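Local atomic coordinates of enoyl CoA hydratase/isomerase (Crotonase) (Legionella pneumophila subsp. pneumophila, PDB entry 3I47), a protein that probably catalyses hydration or isomerisation of enoyl-CoA thioesters as a member of the crotonase family. Residues Y8-K13 against T47-I52; I103-G108 against T188-T193. All coordinates share one frame; numbering follows the deposited sequence.

Interaction 1 (Y8-K13 against T47-I52); sequences YEIQDK and TNVRVI
The carbonyl oxygen of K13 is gripped by two successive backbone amides, R50 N at 2.7 Å and V51 N at 3.2 Å. The two donors share the acceptor unequally in direction: V51 N lies in the carbonyl plane, with a C=O...N angle of 159°, while R50 N sits tilted 20° from it. This double grip ties the turn joining the antiparallel strands 6-11 and 14-19 to the start of strand 51-56, which runs parallel to 14-19. It lies where these two strands begin, next to the outermost strand 6-11 of the central sheet of the crotonase fold. D12 and K13 both have positive phi (68° at K13), consistent with a tight reversal; K13 O faces the start of 51-56. The next rung follows directly, since V51 also pairs with G15 through the backbone. K13 CA adds a CA-H...O contact to N48 O at 3.4 Å.

Beyond the backbone, the side chains of K13 and R50 run side by side and point the same way. K13 CD rests over one face of the R50 guanidinium, 3.4 Å above its plane and offset toward the rim, so it is the aliphatic part of the lysine that meets the flat group. The two positive ends, K13 NZ and R50 NH2, come within 4.5 Å, a proximity probably eased by separate acceptors: S201 O takes R50 NH1 and W259 O takes R50 NH2. On the strand 6-11 side, I10 crosses V49; the touching branch is V49 CG2, set beside the V49 backbone N, which lies 3.8 Å from I10 CD1. At the polar margin, a water accepts from K13 NZ at 3.1 Å and donates to T47 O at 3.0 Å.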
loop_
_atom_site.group_PDB
_atom_site.type_symbol
_atom_site.label_atom_id
_atom_site.label_comp_id
_atom_site.label_asym_id
_atom_site.label_seq_id
_atom_site.Cartn_x
_atom_site.Cartn_y
_atom_site.Cartn_z
ATOM N N TYR A 8 -10.935 -11.848 -2.268
ATOM C CA TYR A 8 -10.650 -11.443 -0.892
ATOM C C TYR A 8 -10.650 -12.657 0.012
ATOM O O TYR A 8 -11.636 -13.401 0.059
ATOM C CB TYR A 8 -11.677 -10.404 -0.428
ATOM C CG TYR A 8 -11.500 -9.926 0.991
ATOM C CD1 TYR A 8 -10.273 -9.422 1.430
ATOM C CD2 TYR A 8 -12.567 -9.966 1.894
ATOM C CE1 TYR A 8 -10.104 -8.987 2.742
ATOM C CE2 TYR A 8 -12.414 -9.527 3.202
ATOM C CZ TYR A 8 -11.183 -9.043 3.618
ATOM O OH TYR A 8 -11.038 -8.603 4.912
ATOM N N GLU A 9 -9.541 -12.873 0.718
ATOM C CA GLU A 9 -9.452 -13.964 1.690
ATOM C C GLU A 9 -8.541 -13.583 2.847
ATOM O O GLU A 9 -7.703 -12.691 2.712
ATOM C CB GLU A 9 -8.992 -15.276 1.037
ATOM C CG GLU A 9 -7.512 -15.375 0.681
ATOM C CD GLU A 9 -7.103 -16.789 0.272
ATOM O OE1 GLU A 9 -7.440 -17.752 0.996
ATOM O OE2 GLU A 9 -6.435 -16.940 -0.774
ATOM N N ILE A 10 -8.733 -14.258 3.978
ATOM C CA ILE A 10 -7.902 -14.059 5.164
ATOM C C ILE A 10 -7.109 -15.334 5.454
ATOM O O ILE A 10 -7.687 -16.427 5.507
ATOM C CB ILE A 10 -8.760 -13.665 6.391
ATOM C CG1 ILE A 10 -9.527 -12.369 6.114
ATOM C CG2 ILE A 10 -7.891 -13.523 7.654
ATOM C CD1 ILE A 10 -10.701 -12.142 7.045
ATOM N N GLN A 11 -5.793 -15.193 5.603
ATOM C CA GLN A 11 -4.898 -16.283 6.020
ATOM C C GLN A 11 -4.047 -15.817 7.199
ATOM O O GLN A 11 -3.360 -14.818 7.075
ATOM C CB GLN A 11 -3.918 -16.647 4.900
ATOM C CG GLN A 11 -4.493 -17.279 3.644
ATOM C CD GLN A 11 -3.410 -17.564 2.599
ATOM O OE1 GLN A 11 -2.226 -17.701 2.926
ATOM N NE2 GLN A 11 -3.819 -17.651 1.334
ATOM N N ASP A 12 -4.054 -16.546 8.318
ATOM C CA ASP A 12 -3.132 -16.246 9.448
ATOM C C ASP A 12 -3.010 -14.731 9.751
ATOM O O ASP A 12 -1.896 -14.165 9.800
ATOM C CB ASP A 12 -1.739 -16.876 9.202
ATOM C CG ASP A 12 -0.738 -16.618 10.355
ATOM O OD1 ASP A 12 -1.150 -16.607 11.540
ATOM O OD2 ASP A 12 0.473 -16.433 10.076
ATOM N N LYS A 13 -4.167 -14.094 9.937
ATOM C CA LYS A 13 -4.293 -12.675 10.294
ATOM C C LYS A 13 -3.859 -11.694 9.203
ATOM O O LYS A 13 -3.735 -10.491 9.459
ATOM C CB LYS A 13 -3.600 -12.370 11.633
ATOM C CG LYS A 13 -4.120 -13.253 12.768
ATOM C CD LYS A 13 -3.631 -12.788 14.128
ATOM C CE LYS A 13 -4.197 -13.669 15.246
ATOM N NZ LYS A 13 -5.700 -13.642 15.301
ATOM N N THR A 47 -11.474 -7.430 13.019
ATOM C CA THR A 47 -10.530 -7.684 14.106
ATOM C C THR A 47 -9.681 -8.942 13.885
ATOM O O THR A 47 -8.653 -9.108 14.542
ATOM C CB THR A 47 -11.227 -7.766 15.496
ATOM O OG1 THR A 47 -12.224 -8.784 15.466
ATOM C CG2 THR A 47 -11.867 -6.437 15.866
ATOM N N ASN A 48 -10.101 -9.812 12.967
ATOM C CA ASN A 48 -9.318 -10.998 12.597
ATOM C C ASN A 48 -8.135 -10.698 11.662
ATOM O O ASN A 48 -7.308 -11.574 11.396
ATOM C CB ASN A 48 -10.221 -12.065 11.972
ATOM C CG ASN A 48 -11.240 -12.616 12.956
ATOM O OD1 ASN A 48 -10.928 -12.862 14.124
ATOM N ND2 ASN A 48 -12.463 -12.811 12.489
ATOM N N VAL A 49 -8.068 -9.464 11.165
ATOM C CA VAL A 49 -7.013 -9.040 10.240
ATOM C C VAL A 49 -6.059 -8.083 10.942
ATOM O O VAL A 49 -6.495 -7.101 11.538
ATOM C CB VAL A 49 -7.621 -8.361 8.978
ATOM C CG1 VAL A 49 -6.525 -7.772 8.075
ATOM C CG2 VAL A 49 -8.444 -9.357 8.189
ATOM N N ARG A 50 -4.762 -8.382 10.877
ATOM C CA ARG A 50 -3.730 -7.486 11.388
ATOM C C ARG A 50 -2.969 -6.791 10.278
ATOM O O ARG A 50 -2.506 -5.667 10.474
ATOM C CB ARG A 50 -2.732 -8.227 12.284
ATOM C CG ARG A 50 -3.295 -8.630 13.638
ATOM C CD ARG A 50 -2.264 -9.351 14.474
ATOM N NE ARG A 50 -2.849 -9.807 15.742
ATOM C CZ ARG A 50 -2.254 -10.645 16.585
ATOM N NH1 ARG A 50 -1.047 -11.128 16.311
ATOM N NH2 ARG A 50 -2.882 -11.019 17.693
ATOM N N VAL A 51 -2.805 -7.460 9.136
ATOM C CA VAL A 51 -1.993 -6.910 8.031
ATOM C C VAL A 51 -2.801 -7.054 6.751
ATOM O O VAL A 51 -3.476 -8.062 6.567
ATOM C CB VAL A 51 -0.638 -7.663 7.897
ATOM C CG1 VAL A 51 0.188 -7.180 6.675
ATOM C CG2 VAL A 51 0.197 -7.530 9.197
ATOM N N ILE A 52 -2.737 -6.040 5.892
ATOM C CA ILE A 52 -3.458 -6.055 4.615
ATOM C C ILE A 52 -2.484 -6.084 3.448
ATOM O O ILE A 52 -1.556 -5.278 3.398
ATOM C CB ILE A 52 -4.362 -4.820 4.519
ATOM C CG1 ILE A 52 -5.406 -4.859 5.649
ATOM C CG2 ILE A 52 -5.080 -4.763 3.155
ATOM C CD1 ILE A 52 -6.180 -3.553 5.825
HETATM O O HOH W 1 -6.141 -10.620 14.914
#

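Interaction 2 (I103-G108 against T188-T193); sequences IAMVQG and TLLEFT
M105 and L189 meet tip to tip, M105 CG lying 3.6 Å from L189 CG in the tightly packed part of a buried contact. The M105 side chain leaves the strand toward the helix, and CG, anti to the backbone N (chi1 175°), comes to lie against L189 CG and T193 OG1. Its sulfur then passes obliquely across T193, with SD 3.6 Å from T193 CB, and the bend at chi3 (125°) brings CE over L190 CA and to 4.0 Å from L190 CB. T193 OG1 is 3.4 Å from M105 CG, but its polar need is met within the helix: it donates to L189 O at 2.9 Å. T193 N reaches the same oxygen from the opposite face of the carbonyl plane.

This is an alpha/beta layer of the crotonase fold, helix 189-201 lying against the central sheet; the axes of 103-106 and 189-193 run nearly antiparallel (165°), 9.5 Å apart. Packing thins toward both ends of the strand. I103 CG2 only grazes T193 CG2 at 4.4 Å, whereas near partly exposed Q107 a single branch, L189 CD2, touches V106 O and Q107 CB. The Q107 amide turns elsewhere, its NE2 donating to G58 O.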
loop_
_atom_site.group_PDB
_atom_site.type_symbol
_atom_site.label_atom_id
_atom_site.label_comp_id
_atom_site.label_asym_id
_atom_site.label_seq_id
_atom_site.Cartn_x
_atom_site.Cartn_y
_atom_site.Cartn_z
ATOM N N ILE A 103 0.563 -3.556 2.594
ATOM C CA ILE A 103 1.657 -4.035 1.741
ATOM C C ILE A 103 1.126 -4.191 0.331
ATOM O O ILE A 103 0.077 -4.825 0.139
ATOM C CB ILE A 103 2.185 -5.409 2.210
ATOM C CG1 ILE A 103 2.817 -5.283 3.597
ATOM C CG2 ILE A 103 3.199 -5.982 1.207
ATOM C CD1 ILE A 103 3.065 -6.622 4.264
ATOM N N ALA A 104 1.838 -3.620 -0.638
ATOM C CA ALA A 104 1.550 -3.873 -2.070
ATOM C C ALA A 104 2.556 -4.861 -2.640
ATOM O O ALA A 104 3.758 -4.711 -2.411
ATOM C CB ALA A 104 1.601 -2.571 -2.866
ATOM N N MET A 105 2.072 -5.863 -3.377
ATOM C CA MET A 105 2.925 -6.908 -3.942
ATOM C C MET A 105 2.809 -6.759 -5.456
ATOM O O MET A 105 1.720 -6.964 -6.015
ATOM C CB MET A 105 2.439 -8.299 -3.482
ATOM C CG MET A 105 3.170 -9.483 -4.105
ATOM S SD MET A 105 2.508 -11.135 -3.647
ATOM C CE MET A 105 2.195 -11.801 -5.269
ATOM N N VAL A 106 3.908 -6.371 -6.101
ATOM C CA VAL A 106 3.853 -5.946 -7.505
ATOM C C VAL A 106 4.685 -6.836 -8.431
ATOM O O VAL A 106 5.919 -6.914 -8.289
ATOM C CB VAL A 106 4.364 -4.494 -7.649
ATOM C CG1 VAL A 106 4.295 -4.037 -9.105
ATOM C CG2 VAL A 106 3.574 -3.544 -6.738
ATOM N N GLN A 107 4.002 -7.469 -9.385
ATOM C CA GLN A 107 4.635 -8.221 -10.467
ATOM C C GLN A 107 4.350 -7.514 -11.796
ATOM O O GLN A 107 3.332 -6.826 -11.948
ATOM C CB GLN A 107 4.100 -9.661 -10.508
ATOM C CG GLN A 107 2.851 -9.913 -11.417
ATOM C CD GLN A 107 1.513 -9.377 -10.874
ATOM O OE1 GLN A 107 1.450 -8.633 -9.877
ATOM N NE2 GLN A 107 0.416 -9.762 -11.547
ATOM N N GLY A 108 5.245 -7.682 -12.760
ATOM C CA GLY A 108 5.004 -7.111 -14.093
ATOM C C GLY A 108 4.788 -5.604 -14.074
ATOM O O GLY A 108 5.352 -4.884 -13.242
ATOM N N THR A 188 9.104 -16.513 -6.671
ATOM C CA THR A 188 8.800 -16.618 -5.234
ATOM C C THR A 188 8.275 -15.323 -4.598
ATOM O O THR A 188 8.313 -15.141 -3.381
ATOM C CB THR A 188 9.974 -17.202 -4.441
ATOM O OG1 THR A 188 11.190 -16.567 -4.850
ATOM C CG2 THR A 188 10.069 -18.702 -4.669
ATOM N N LEU A 189 7.742 -14.431 -5.433
ATOM C CA LEU A 189 7.182 -13.176 -4.950
ATOM C C LEU A 189 6.069 -13.411 -3.928
ATOM O O LEU A 189 6.079 -12.803 -2.849
ATOM C CB LEU A 189 6.667 -12.338 -6.132
ATOM C CG LEU A 189 5.974 -11.009 -5.799
ATOM C CD1 LEU A 189 6.935 -10.024 -5.108
ATOM C CD2 LEU A 189 5.408 -10.380 -7.078
ATOM N N LEU A 190 5.120 -14.287 -4.269
ATOM C CA LEU A 190 4.016 -14.594 -3.365
ATOM C C LEU A 190 4.510 -15.186 -2.049
ATOM O O LEU A 190 4.146 -14.716 -0.967
ATOM C CB LEU A 190 3.020 -15.555 -4.043
ATOM C CG LEU A 190 1.820 -15.972 -3.183
ATOM C CD1 LEU A 190 0.987 -14.769 -2.768
ATOM C CD2 LEU A 190 0.944 -16.988 -3.940
ATOM N N GLU A 191 5.374 -16.194 -2.143
ATOM C CA GLU A 191 5.887 -16.859 -0.948
ATOM C C GLU A 191 6.615 -15.868 -0.037
ATOM O O GLU A 191 6.395 -15.849 1.176
ATOM C CB GLU A 191 6.808 -18.025 -1.327
ATOM C CG GLU A 191 6.068 -19.211 -1.970
ATOM C CD GLU A 191 5.841 -19.089 -3.486
ATOM O OE1 GLU A 191 5.520 -20.139 -4.079
ATOM O OE2 GLU A 191 5.959 -17.997 -4.108
ATOM N N PHE A 192 7.467 -15.026 -0.624
ATOM C CA PHE A 192 8.161 -13.992 0.153
ATOM C C PHE A 192 7.168 -13.062 0.869
ATOM O O PHE A 192 7.295 -12.770 2.061
ATOM C CB PHE A 192 9.082 -13.157 -0.757
ATOM C CG PHE A 192 9.810 -12.061 -0.034
ATOM C CD1 PHE A 192 9.220 -10.805 0.167
ATOM C CD2 PHE A 192 11.088 -12.286 0.477
ATOM C CE1 PHE A 192 9.898 -9.785 0.871
ATOM C CE2 PHE A 192 11.779 -11.281 1.161
ATOM C CZ PHE A 192 11.184 -10.023 1.365
ATOM N N THR A 193 6.184 -12.585 0.113
ATOM C CA THR A 193 5.220 -11.627 0.620
ATOM C C THR A 193 4.377 -12.210 1.750
ATOM O O THR A 193 4.179 -11.554 2.773
ATOM C CB THR A 193 4.320 -11.131 -0.528
ATOM O OG1 THR A 193 5.143 -10.443 -1.470
ATOM C CG2 THR A 193 3.259 -10.171 -0.006
#

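Overall arrangement
One segment of each interaction lies on neighbouring parallel strands of one sheet, 51-56 and 102-106; the centres of the two contacts are 16 Å apart. They meet directly: I52 O and I103 N are 2.8 Å apart, a probable hydrogen bond, and V51 CG1 packs on I103 CD1 at 3.8 Å. Helix 189-201 serves both. Its first turn packs on M105 in interaction 2, while farther along A197, I200 and S201 touch V51, and S201 O receives R50 NH1 of interaction 1. Along the chain the contacts are in series, interaction 1 closing before 103-108 begins. Interaction 1 is a strand-to-turn join within the sheet; interaction 2 packs a helix on its face.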